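Local coordinates for protein amidohydrolase (PDB 4DZH) that probably acts as a zinc-dependent deaminase of adenosine-type nucleosides such as 5'-methylthioadenosine, in the manner of the amidohydrolase family, at residues 43-48 / 379-384; 70-75 / 325-330; 128-133 / 424-429; 132-137 / 411-416. One frame throughout, in Å; residues are numbered along the deposited sequence.

Interaction 1: 43-48 / 379-384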
loop_
_atom_site.group_PDB
_atom_site.type_symbol
_atom_site.label_atom_id
_atom_site.label_comp_id
_atom_site.label_asym_id
_atom_site.label_seq_id
_atom_site.Cartn_x
_atom_site.Cartn_y
_atom_site.Cartn_z
ATOM N N GLY A 43 -26.889 -19.629 -4.777
ATOM C CA GLY A 43 -26.225 -18.352 -4.614
ATOM C C GLY A 43 -26.333 -17.768 -3.226
ATOM O O GLY A 43 -25.867 -16.672 -2.964
ATOM N N VAL A 44 -27.039 -18.465 -2.334
ATOM C CA VAL A 44 -27.302 -17.903 -1.006
ATOM C C VAL A 44 -26.554 -18.676 0.078
ATOM O O VAL A 44 -26.397 -19.912 -0.040
ATOM C CB VAL A 44 -28.828 -17.976 -0.697
ATOM C CG1 VAL A 44 -29.151 -17.666 0.744
ATOM C CG2 VAL A 44 -29.595 -16.991 -1.596
ATOM N N ILE A 45 -26.063 -17.974 1.097
ATOM C CA ILE A 45 -25.408 -18.637 2.220
ATOM C C ILE A 45 -26.480 -19.361 3.057
ATOM O O ILE A 45 -27.389 -18.712 3.541
ATOM C CB ILE A 45 -24.661 -17.627 3.117
ATOM C CG1 ILE A 45 -23.624 -16.859 2.265
ATOM C CG2 ILE A 45 -24.096 -18.342 4.336
ATOM C CD1 ILE A 45 -22.833 -15.753 2.983
ATOM N N VAL A 46 -26.350 -20.676 3.244
ATOM C CA VAL A 46 -27.350 -21.434 3.993
ATOM C C VAL A 46 -26.824 -21.956 5.343
ATOM O O VAL A 46 -27.587 -22.509 6.148
ATOM C CB VAL A 46 -27.945 -22.603 3.152
ATOM C CG1 VAL A 46 -28.707 -22.031 1.947
ATOM C CG2 VAL A 46 -26.877 -23.625 2.716
ATOM N N ALA A 47 -25.533 -21.765 5.602
ATOM C CA ALA A 47 -24.944 -22.235 6.851
ATOM C C ALA A 47 -23.503 -21.764 7.007
ATOM O O ALA A 47 -22.765 -21.676 6.015
ATOM C CB ALA A 47 -24.971 -23.754 6.911
ATOM N N VAL A 48 -23.126 -21.486 8.262
ATOM C CA VAL A 48 -21.746 -21.149 8.656
ATOM C C VAL A 48 -21.447 -21.902 9.964
ATOM O O VAL A 48 -22.085 -21.644 10.992
ATOM C CB VAL A 48 -21.570 -19.636 8.962
ATOM C CG1 VAL A 48 -20.098 -19.303 9.187
ATOM C CG2 VAL A 48 -22.179 -18.754 7.870
ATOM N N ALA A 379 -23.865 -15.108 -1.476
ATOM C CA ALA A 379 -22.552 -15.725 -1.315
ATOM C C ALA A 379 -21.497 -14.967 -2.127
ATOM O O ALA A 379 -20.990 -15.475 -3.120
ATOM C CB ALA A 379 -22.594 -17.167 -1.723
ATOM N N ASP A 380 -21.237 -13.734 -1.713
ATOM C CA ASP A 380 -20.105 -12.942 -2.236
ATOM C C ASP A 380 -18.944 -13.126 -1.238
ATOM O O ASP A 380 -18.940 -12.527 -0.136
ATOM C CB ASP A 380 -20.461 -11.465 -2.293
ATOM C CG ASP A 380 -21.547 -11.112 -3.352
ATOM O OD1 ASP A 380 -22.262 -11.983 -3.894
ATOM O OD2 ASP A 380 -21.645 -9.888 -3.650
ATOM N N LEU A 381 -17.977 -13.945 -1.630
ATOM C CA LEU A 381 -16.974 -14.472 -0.703
ATOM C C LEU A 381 -15.603 -14.467 -1.346
ATOM O O LEU A 381 -15.497 -14.626 -2.578
ATOM C CB LEU A 381 -17.314 -15.910 -0.333
ATOM C CG LEU A 381 -18.705 -16.079 0.278
ATOM C CD1 LEU A 381 -19.081 -17.537 0.370
ATOM C CD2 LEU A 381 -18.711 -15.435 1.637
ATOM N N VAL A 382 -14.601 -14.340 -0.491
ATOM C CA VAL A 382 -13.198 -14.316 -0.927
ATOM C C VAL A 382 -12.339 -15.195 -0.006
ATOM O O VAL A 382 -12.440 -15.105 1.231
ATOM C CB VAL A 382 -12.687 -12.857 -0.917
ATOM C CG1 VAL A 382 -11.159 -12.850 -1.244
ATOM C CG2 VAL A 382 -13.435 -12.053 -1.962
ATOM N N CYS A 383 -11.463 -15.990 -0.630
ATOM C CA CYS A 383 -10.426 -16.762 0.079
ATOM C C CYS A 383 -9.118 -15.996 -0.071
ATOM O O CYS A 383 -8.720 -15.703 -1.199
ATOM C CB CYS A 383 -10.256 -18.152 -0.536
ATOM S SG CYS A 383 -11.518 -19.315 0.059
ATOM N N VAL A 384 -8.483 -15.715 1.054
ATOM C CA VAL A 384 -7.158 -15.056 1.062
ATOM C C VAL A 384 -6.181 -16.102 1.587
ATOM O O VAL A 384 -6.313 -16.510 2.740
ATOM C CB VAL A 384 -7.164 -13.804 1.985
ATOM C CG1 VAL A 384 -5.828 -13.071 1.854
ATOM C CG2 VAL A 384 -8.252 -12.869 1.553
#
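Gly43 and Ile45 meet Ala379 and Leu381 where the small beta domain of the amidohydrolase fold, built round the early strands of the chain, joins the chain segment leading into strand 381-385. One polar bond and one side chain make most of the contact. Ala379 N donates to Gly43 O over 2.9 Å at an N-H...O angle of 159°, and the donor is tilted moderately from the carbonyl plane. Gly43 takes a positive phi in the tight turn between strands 36-41 and 44-50, and its carbonyl reaches the 379-384 segment from there.

Ile45 can be followed outward. Its CB has no close partner in 379-384. The short branch, CG2, stands anti to the backbone N, whereas CG1 lies beside that N and anti to the carbonyl carbon (chi1 -58°); this choice directs the longer branch at the other segment. CG1 packs on Ala379, 3.9 Å from its CA and 4.1 Å from its CB. The chain then runs straight on (chi2 177°), carrying CD1 to 4.3 Å from Leu381 CD2. Val38 and Ile373 also touch this side chain, and the backbone of Ile45 pairs with Gly376 and Lys377. Just beyond, a classic beta bulge sets Val46 and Ala47 together opposite Ala39 of strand 36-41. Beside the polar bond, the methyl of Ala379 lies close to the same acceptor, with CB 3.5 Å from Gly43 O.

Interaction 2: 70-75 / 325-330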
loop_
_atom_site.group_PDB
_atom_site.type_symbol
_atom_site.label_atom_id
_atom_site.label_comp_id
_atom_site.label_asym_id
_atom_site.label_seq_id
_atom_site.Cartn_x
_atom_site.Cartn_y
_atom_site.Cartn_z
ATOM N N ALA A 70 -8.038 -17.586 4.788
ATOM C CA ALA A 70 -9.161 -16.911 5.452
ATOM C C ALA A 70 -10.268 -16.751 4.429
ATOM O O ALA A 70 -10.024 -16.392 3.281
ATOM C CB ALA A 70 -8.744 -15.546 5.941
ATOM N N LEU A 71 -11.508 -17.029 4.832
ATOM C CA LEU A 71 -12.675 -16.760 3.999
ATOM C C LEU A 71 -13.415 -15.567 4.605
ATOM O O LEU A 71 -13.712 -15.560 5.803
ATOM C CB LEU A 71 -13.583 -18.011 3.944
ATOM C CG LEU A 71 -14.833 -17.946 3.050
ATOM C CD1 LEU A 71 -14.568 -17.777 1.575
ATOM C CD2 LEU A 71 -15.649 -19.238 3.259
ATOM N N MET A 72 -13.642 -14.539 3.796
ATOM C CA MET A 72 -14.304 -13.307 4.244
ATOM C C MET A 72 -15.281 -12.846 3.140
ATOM O O MET A 72 -15.243 -13.354 2.003
ATOM C CB MET A 72 -13.247 -12.226 4.497
ATOM C CG MET A 72 -12.551 -11.782 3.250
ATOM S SD MET A 72 -11.238 -10.615 3.639
ATOM C CE MET A 72 -11.036 -9.912 2.004
ATOM N N PRO A 73 -16.179 -11.886 3.461
ATOM C CA PRO A 73 -17.044 -11.310 2.414
ATOM C C PRO A 73 -16.196 -10.559 1.400
ATOM O O PRO A 73 -15.120 -10.062 1.767
ATOM C CB PRO A 73 -17.902 -10.297 3.180
ATOM C CG PRO A 73 -17.841 -10.718 4.653
ATOM C CD PRO A 73 -16.404 -11.242 4.775
ATOM N N GLY A 74 -16.698 -10.492 0.162
ATOM C CA GLY A 74 -16.019 -9.671 -0.829
ATOM C C GLY A 74 -15.884 -8.243 -0.345
ATOM O O GLY A 74 -16.720 -7.691 0.371
ATOM N N LEU A 75 -14.784 -7.619 -0.701
ATOM C CA LEU A 75 -14.617 -6.207 -0.434
ATOM C C LEU A 75 -15.528 -5.378 -1.315
ATOM O O LEU A 75 -15.797 -5.685 -2.490
ATOM C CB LEU A 75 -13.171 -5.815 -0.665
ATOM C CG LEU A 75 -12.168 -6.609 0.192
ATOM C CD1 LEU A 75 -10.733 -6.195 -0.115
ATOM C CD2 LEU A 75 -12.471 -6.586 1.733
ATOM N N ASP A 325 -6.740 -1.342 -5.673
ATOM C CA ASP A 325 -6.335 -2.318 -4.676
ATOM C C ASP A 325 -6.996 -1.968 -3.350
ATOM O O ASP A 325 -6.528 -1.027 -2.649
ATOM C CB ASP A 325 -4.797 -2.264 -4.531
ATOM C CG ASP A 325 -4.237 -3.256 -3.482
ATOM O OD1 ASP A 325 -5.041 -3.807 -2.691
ATOM O OD2 ASP A 325 -3.001 -3.452 -3.449
ATOM N N MET A 326 -8.065 -2.673 -3.001
ATOM C CA MET A 326 -8.731 -2.384 -1.723
ATOM C C MET A 326 -7.946 -2.881 -0.532
ATOM O O MET A 326 -8.146 -2.373 0.580
ATOM C CB MET A 326 -10.157 -2.956 -1.709
ATOM C CG MET A 326 -11.127 -2.145 -2.532
ATOM S SD MET A 326 -11.602 -0.594 -1.718
ATOM C CE MET A 326 -12.508 -1.220 -0.281
ATOM N N PHE A 327 -7.064 -3.896 -0.681
ATOM C CA PHE A 327 -6.245 -4.293 0.470
ATOM C C PHE A 327 -5.350 -3.127 0.873
ATOM O O PHE A 327 -5.223 -2.805 2.053
ATOM C CB PHE A 327 -5.384 -5.527 0.142
ATOM C CG PHE A 327 -6.126 -6.834 0.268
ATOM C CD1 PHE A 327 -7.048 -7.228 -0.696
ATOM C CD2 PHE A 327 -5.880 -7.665 1.351
ATOM C CE1 PHE A 327 -7.746 -8.418 -0.573
ATOM C CE2 PHE A 327 -6.575 -8.882 1.481
ATOM C CZ PHE A 327 -7.484 -9.249 0.534
ATOM N N SER A 328 -4.740 -2.486 -0.118
ATOM C CA SER A 328 -3.947 -1.293 0.123
ATOM C C SER A 328 -4.767 -0.143 0.644
ATOM O O SER A 328 -4.341 0.520 1.582
ATOM C CB SER A 328 -3.232 -0.851 -1.140
ATOM O OG SER A 328 -2.408 0.294 -0.885
ATOM N N GLU A 329 -5.909 0.114 0.011
ATOM C CA GLU A 329 -6.758 1.222 0.440
ATOM C C GLU A 329 -7.133 1.079 1.939
ATOM O O GLU A 329 -7.124 2.088 2.708
ATOM C CB GLU A 329 -8.022 1.275 -0.417
ATOM C CG GLU A 329 -8.579 2.698 -0.398
ATOM C CD GLU A 329 -7.805 3.645 -1.246
ATOM O OE1 GLU A 329 -7.852 4.875 -0.936
ATOM O OE2 GLU A 329 -7.174 3.225 -2.234
ATOM N N ASN A 330 -7.441 -0.156 2.353
ATOM C CA ASN A 330 -7.804 -0.433 3.738
ATOM C C ASN A 330 -6.649 -0.143 4.649
ATOM O O ASN A 330 -6.816 0.504 5.697
ATOM C CB ASN A 330 -8.194 -1.900 3.954
ATOM C CG ASN A 330 -9.491 -2.301 3.239
ATOM O OD1 ASN A 330 -10.308 -1.465 2.852
ATOM N ND2 ASN A 330 -9.699 -3.614 3.125
#
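Leu75 pushes its CD1 methyl into a hollow on the first turn of helix 326-341, bounded by Met326, Phe327 and Asn330. The floor is Met326 CB, 3.7 Å from Leu75 CD1; one wall is the Phe327 ring, whose CE1 lies 3.8 Å from that methyl, and Asn330 ND2 stands a little farther off at 4.3 Å from Leu75 CD1. Leu75 and Met326 lie alongside, pointing opposite ways, while Leu75 meets Phe327 at about a right angle and approaches its ring obliquely.

The two segments belong to the TIM-barrel fold of the amidohydrolases: strand 69-80 carries the zinc ligand His79, and helix 326-341 follows the loop that supplies Asn321 and Asp323 to the magnesium site. Asp325 caps this helix, its OD1 accepting from Ser328 N over 2.9 Å from above the carboxylate plane. Ser328 and Glu329 turn instead to the magnesium ligands Glu289 and Asn321.

A second bump comes from Met72. Its CG is held between the backbone N and the carbonyl carbon (chi1 67°), and the extended chain beyond ends with CE 3.9 Å from Phe327 CZ; the two side chains reach toward each other from opposite directions, and the methyl comes to the ring obliquely. Val384 also touches both Met72 and Phe327.

Interaction 3: 128-133 / 424-429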
loop_
_atom_site.group_PDB
_atom_site.type_symbol
_atom_site.label_atom_id
_atom_site.label_comp_id
_atom_site.label_asym_id
_atom_site.label_seq_id
_atom_site.Cartn_x
_atom_site.Cartn_y
_atom_site.Cartn_z
ATOM N N MET A 128 -10.413 -5.953 -10.139
ATOM C CA MET A 128 -11.148 -6.009 -8.876
ATOM C C MET A 128 -11.249 -7.437 -8.402
ATOM O O MET A 128 -10.920 -7.719 -7.272
ATOM C CB MET A 128 -12.516 -5.363 -8.986
ATOM C CG MET A 128 -12.392 -3.853 -9.129
ATOM S SD MET A 128 -14.008 -3.033 -9.069
ATOM C CE MET A 128 -14.780 -3.708 -10.573
ATOM N N LEU A 129 -11.606 -8.345 -9.305
ATOM C CA LEU A 129 -11.745 -9.765 -8.916
ATOM C C LEU A 129 -10.416 -10.346 -8.425
ATOM O O LEU A 129 -10.357 -11.032 -7.413
ATOM C CB LEU A 129 -12.280 -10.638 -10.058
ATOM C CG LEU A 129 -13.718 -10.317 -10.446
ATOM C CD1 LEU A 129 -14.114 -10.975 -11.767
ATOM C CD2 LEU A 129 -14.663 -10.742 -9.298
ATOM N N ARG A 130 -9.333 -9.990 -9.116
ATOM C CA ARG A 130 -8.007 -10.531 -8.784
ATOM C C ARG A 130 -7.548 -10.051 -7.390
ATOM O O ARG A 130 -6.699 -10.673 -6.731
ATOM C CB ARG A 130 -7.006 -10.186 -9.885
ATOM C CG ARG A 130 -7.126 -11.135 -11.126
ATOM C CD ARG A 130 -6.558 -10.527 -12.376
ATOM N NE ARG A 130 -5.138 -10.179 -12.258
ATOM C CZ ARG A 130 -4.124 -10.951 -12.644
ATOM N NH1 ARG A 130 -4.329 -12.172 -13.148
ATOM N NH2 ARG A 130 -2.881 -10.484 -12.530
ATOM N N GLY A 131 -8.176 -8.951 -6.929
ATOM C CA GLY A 131 -7.867 -8.374 -5.647
ATOM C C GLY A 131 -8.943 -8.514 -4.609
ATOM O O GLY A 131 -8.927 -7.804 -3.602
ATOM N N GLY A 132 -9.911 -9.389 -4.879
ATOM C CA GLY A 132 -10.934 -9.691 -3.878
ATOM C C GLY A 132 -12.017 -8.637 -3.682
ATOM O O GLY A 132 -12.732 -8.696 -2.655
ATOM N N THR A 133 -12.191 -7.743 -4.649
ATOM C CA THR A 133 -13.333 -6.805 -4.612
ATOM C C THR A 133 -14.460 -7.409 -5.430
ATOM O O THR A 133 -14.247 -7.860 -6.597
ATOM C CB THR A 133 -12.940 -5.451 -5.201
ATOM O OG1 THR A 133 -12.004 -4.815 -4.327
ATOM C CG2 THR A 133 -14.186 -4.498 -5.354
ATOM N N ARG A 424 -6.561 -18.167 -8.635
ATOM C CA ARG A 424 -6.023 -16.987 -9.320
ATOM C C ARG A 424 -6.379 -16.895 -10.789
ATOM O O ARG A 424 -5.930 -15.957 -11.463
ATOM C CB ARG A 424 -4.500 -16.913 -9.177
ATOM C CG ARG A 424 -4.004 -16.869 -7.751
ATOM C CD ARG A 424 -4.098 -15.463 -7.136
ATOM N NE ARG A 424 -3.456 -14.383 -7.891
ATOM C CZ ARG A 424 -3.920 -13.134 -7.868
ATOM N NH1 ARG A 424 -4.994 -12.852 -7.125
ATOM N NH2 ARG A 424 -3.318 -12.174 -8.572
ATOM N N GLU A 425 -7.149 -17.858 -11.300
ATOM C CA GLU A 425 -7.549 -17.813 -12.712
ATOM C C GLU A 425 -8.914 -17.135 -12.862
ATOM O O GLU A 425 -9.881 -17.556 -12.219
ATOM C CB GLU A 425 -7.542 -19.218 -13.363
ATOM C CG GLU A 425 -7.778 -19.154 -14.903
ATOM C CD GLU A 425 -7.709 -20.516 -15.616
ATOM O OE1 GLU A 425 -7.426 -21.528 -14.935
ATOM O OE2 GLU A 425 -7.946 -20.559 -16.855
ATOM N N LEU A 426 -9.028 -16.158 -13.763
ATOM C CA LEU A 426 -10.307 -15.510 -14.043
ATOM C C LEU A 426 -11.163 -16.362 -14.979
ATOM O O LEU A 426 -10.703 -16.776 -16.034
ATOM C CB LEU A 426 -10.086 -14.144 -14.685
ATOM C CG LEU A 426 -9.702 -12.989 -13.756
ATOM C CD1 LEU A 426 -9.357 -11.842 -14.646
ATOM C CD2 LEU A 426 -10.911 -12.671 -12.845
ATOM N N ILE A 427 -12.415 -16.576 -14.601
ATOM C CA ILE A 427 -13.377 -17.347 -15.391
ATOM C C ILE A 427 -14.063 -16.489 -16.428
ATOM O O ILE A 427 -14.553 -15.382 -16.141
ATOM C CB ILE A 427 -14.432 -17.953 -14.459
ATOM C CG1 ILE A 427 -13.762 -18.831 -13.392
ATOM C CG2 ILE A 427 -15.436 -18.794 -15.245
ATOM C CD1 ILE A 427 -12.737 -19.838 -13.954
ATOM N N ASP A 428 -14.094 -16.991 -17.637
ATOM C CA ASP A 428 -14.697 -16.268 -18.747
ATOM C C ASP A 428 -14.070 -14.900 -18.976
ATOM O O ASP A 428 -14.747 -14.004 -19.523
ATOM C CB ASP A 428 -16.219 -16.118 -18.561
ATOM C CG ASP A 428 -16.960 -17.464 -18.565
ATOM O OD1 ASP A 428 -16.494 -18.439 -19.229
ATOM O OD2 ASP A 428 -18.029 -17.537 -17.914
ATOM N N MET A 429 -12.808 -14.709 -18.543
ATOM C CA MET A 429 -12.080 -13.532 -18.941
ATOM C C MET A 429 -10.741 -14.021 -19.450
ATOM O O MET A 429 -10.216 -15.018 -18.977
ATOM C CB MET A 429 -11.904 -12.530 -17.773
ATOM C CG MET A 429 -13.213 -12.252 -17.035
ATOM S SD MET A 429 -13.080 -10.784 -16.001
ATOM C CE MET A 429 -13.153 -9.472 -17.182
HETATM O O HOH W 1 -6.351 -13.922 -13.195
#
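Arg424 NH1 is gripped by two backbone carbonyls, Arg130 O in this contact and Val410 O on strand 410-415. The bond from Arg424 NH1 to Arg130 O measures 2.8 Å with an N-H...O angle of 152°. It uses a lone pair in the carbonyl plane, and the oxygen lies almost in the guanidinium plane, a geometry that, with the second bond to Val410 O, restrains the turn of the Arg424 guanidinium. Arg424 is modelled in two conformers, and this geometry belongs to one of them. Bends at chi2 and chi3 fold its chain back towards the helix end.

That end is a Schellman motif: Thr133 N bonds to Met128 O and Gly132 N to Leu129 O, with Gly132 at positive phi as the C-prime residue. Arg424 therefore binds a carbonyl at the C-terminal end of helix 114-130. Its NH2 also stands 4.3 Å above the guanidinium plane of Arg130, over the centre. These like charges are probably eased by Glu390 of the second subunit, which forms a salt bridge with Arg130 NE. At the edge of the same guanidinium, Arg130 NH1 donates over 2.7 Å to a water that in turn donates to Arg424 O.

The apolar part centres on Leu426, a residue of the short strand 425-426. Its two methyls divide the work: Leu426 CD2 lies 3.7 Å from Leu129 CB, whereas Leu426 CD1 rests against the aliphatic chain of Arg130, 3.8 Å from CD.

Interaction 4: 132-137 / 411-416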
loop_
_atom_site.group_PDB
_atom_site.type_symbol
_atom_site.label_atom_id
_atom_site.label_comp_id
_atom_site.label_asym_id
_atom_site.label_seq_id
_atom_site.Cartn_x
_atom_site.Cartn_y
_atom_site.Cartn_z
ATOM N N GLY A 132 -9.911 -9.389 -4.879
ATOM C CA GLY A 132 -10.934 -9.691 -3.878
ATOM C C GLY A 132 -12.017 -8.637 -3.682
ATOM O O GLY A 132 -12.732 -8.696 -2.655
ATOM N N THR A 133 -12.191 -7.743 -4.649
ATOM C CA THR A 133 -13.333 -6.805 -4.612
ATOM C C THR A 133 -14.460 -7.409 -5.430
ATOM O O THR A 133 -14.247 -7.860 -6.597
ATOM C CB THR A 133 -12.940 -5.451 -5.201
ATOM O OG1 THR A 133 -12.004 -4.815 -4.327
ATOM C CG2 THR A 133 -14.186 -4.498 -5.354
ATOM N N THR A 134 -15.684 -7.402 -4.868
ATOM C CA THR A 134 -16.827 -8.087 -5.490
ATOM C C THR A 134 -18.040 -7.174 -5.776
ATOM O O THR A 134 -19.051 -7.610 -6.391
ATOM C CB THR A 134 -17.357 -9.241 -4.596
ATOM O OG1 THR A 134 -17.587 -8.751 -3.258
ATOM C CG2 THR A 134 -16.331 -10.354 -4.524
ATOM N N CYS A 135 -17.922 -5.913 -5.371
ATOM C CA CYS A 135 -19.016 -4.949 -5.531
ATOM C C CYS A 135 -18.426 -3.538 -5.668
ATOM O O CYS A 135 -17.435 -3.227 -4.996
ATOM C CB CYS A 135 -19.885 -5.016 -4.274
ATOM S SG CYS A 135 -21.459 -4.078 -4.361
ATOM N N VAL A 136 -19.077 -2.697 -6.493
ATOM C CA VAL A 136 -18.637 -1.316 -6.638
ATOM C C VAL A 136 -19.800 -0.386 -6.540
ATOM O O VAL A 136 -20.964 -0.801 -6.731
ATOM C CB VAL A 136 -17.988 -1.037 -8.018
ATOM C CG1 VAL A 136 -16.674 -1.689 -8.077
ATOM C CG2 VAL A 136 -18.894 -1.493 -9.188
ATOM N N ASN A 137 -19.450 0.864 -6.212
ATOM C CA ASN A 137 -20.373 1.997 -6.285
ATOM C C ASN A 137 -19.814 2.846 -7.412
ATOM O O ASN A 137 -18.922 3.698 -7.187
ATOM C CB ASN A 137 -20.314 2.779 -4.989
ATOM C CG ASN A 137 -21.354 3.871 -4.915
ATOM O OD1 ASN A 137 -22.370 3.856 -5.622
ATOM N ND2 ASN A 137 -21.147 4.782 -3.994
ATOM N N THR A 411 -7.069 -15.847 -3.637
ATOM C CA THR A 411 -6.995 -16.992 -4.547
ATOM C C THR A 411 -8.310 -17.409 -5.165
ATOM O O THR A 411 -8.350 -17.867 -6.298
ATOM C CB THR A 411 -6.407 -18.218 -3.844
ATOM O OG1 THR A 411 -7.203 -18.537 -2.695
ATOM C CG2 THR A 411 -4.943 -17.934 -3.401
ATOM N N ASP A 412 -9.391 -17.167 -4.448
ATOM C CA ASP A 412 -10.712 -17.539 -4.961
ATOM C C ASP A 412 -11.755 -16.481 -4.600
ATOM O O ASP A 412 -11.707 -15.923 -3.515
ATOM C CB ASP A 412 -11.149 -18.910 -4.423
ATOM C CG ASP A 412 -10.123 -20.034 -4.735
ATOM O OD1 ASP A 412 -10.202 -20.680 -5.812
ATOM O OD2 ASP A 412 -9.217 -20.234 -3.910
ATOM N N VAL A 413 -12.657 -16.281 -5.537
ATOM C CA VAL A 413 -13.718 -15.285 -5.418
ATOM C C VAL A 413 -15.018 -15.830 -5.985
ATOM O O VAL A 413 -15.063 -16.378 -7.115
ATOM C CB VAL A 413 -13.337 -14.049 -6.233
ATOM C CG1 VAL A 413 -14.514 -13.061 -6.259
ATOM C CG2 VAL A 413 -12.099 -13.421 -5.633
ATOM N N TRP A 414 -16.089 -15.663 -5.217
ATOM C CA TRP A 414 -17.440 -15.995 -5.673
ATOM C C TRP A 414 -18.322 -14.771 -5.525
ATOM O O TRP A 414 -18.185 -14.028 -4.541
ATOM C CB TRP A 414 -18.063 -17.080 -4.807
ATOM C CG TRP A 414 -17.350 -18.400 -4.813
ATOM C CD1 TRP A 414 -17.681 -19.514 -5.558
ATOM C CD2 TRP A 414 -16.224 -18.767 -4.017
ATOM N NE1 TRP A 414 -16.821 -20.553 -5.265
ATOM C CE2 TRP A 414 -15.933 -20.130 -4.313
ATOM C CE3 TRP A 414 -15.450 -18.096 -3.065
ATOM C CZ2 TRP A 414 -14.863 -20.803 -3.725
ATOM C CZ3 TRP A 414 -14.372 -18.790 -2.469
ATOM C CH2 TRP A 414 -14.108 -20.124 -2.802
ATOM N N ILE A 415 -19.237 -14.597 -6.483
ATOM C CA ILE A 415 -20.261 -13.536 -6.442
ATOM C C ILE A 415 -21.598 -14.231 -6.660
ATOM O O ILE A 415 -21.824 -14.896 -7.696
ATOM C CB ILE A 415 -20.061 -12.434 -7.509
ATOM C CG1 ILE A 415 -18.672 -11.801 -7.344
ATOM C CG2 ILE A 415 -21.197 -11.341 -7.439
ATOM C CD1 ILE A 415 -18.429 -10.581 -8.284
ATOM N N ALA A 416 -22.465 -14.086 -5.667
ATOM C CA ALA A 416 -23.752 -14.839 -5.656
ATOM C C ALA A 416 -23.494 -16.350 -5.856
ATOM O O ALA A 416 -24.239 -17.053 -6.570
ATOM C CB ALA A 416 -24.702 -14.293 -6.713
#
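The side chain of Thr134 and those of Val413 and Ile415 point in opposing directions and overlap alongside one another. The methyl does the touching: Thr134 CG2 is 3.7 Å from Val413 CG1 and 3.9 Å from Ile415 CG1, so it sits across the gap between two residues on the same face of strand 411-415. The threonine rotamer explains this, since OG1 takes the position between the backbone N and the carbonyl carbon (chi1 51°) and CG2 lies beside the N, directed at the other strand. Val413 answers with CG1 anti to its own backbone N (chi1 173°). Ile415 reaches further, its CD1 coming to 3.6 Å from Thr134 O. Just before the strand, Gly132 CA lies 4.3 Å from Val413 CG2.

The axes of the two strand segments approach to 8.1 Å, with 36° between their N-to-C directions, a spacing too wide for neighbours in a sheet. Both belong to one curled sheet in which strands 69-80 and 381-385 come between them, so strand 410-415 folds back to face barrel strand 133-139. Leu129 of helix 114-130 touches both Val413 and Ile415 and thus lies in the same core.

The main-chain hydrogen bonds of Gly132 and Thr134 go to Leu75 of strand 69-80; between 132-137 and 411-416 the contacts are mostly methyl and methylene packing, and cohesion probably comes from buried apolar surface rather than directional bonds.

Overall arrangement
Along the chain the first segments come in the order 43-48, 70-75, 128-133 and 132-137; their partners follow in a different order, 325-330 (interaction 2), 379-384 (1), 411-416 (4) and 424-429 (3). Interaction 2 is nested within the span closed by interaction 1, while interactions 3 and 4 cross both. One curled sheet runs through all four: strand 69-80 pairs with 133-139 and with 381-385, which pairs in turn with 410-415. Interactions 3 and 4 share Gly132 and Thr133, with centres about 8 Å apart; centre to centre, interaction 4 is about 9 Å from interaction 2 and about 11 Å from interaction 1. Segment 379-384, which touches 43-48 and pairs with strand 69-80, thus joins the small beta domain to the metal-bearing barrel.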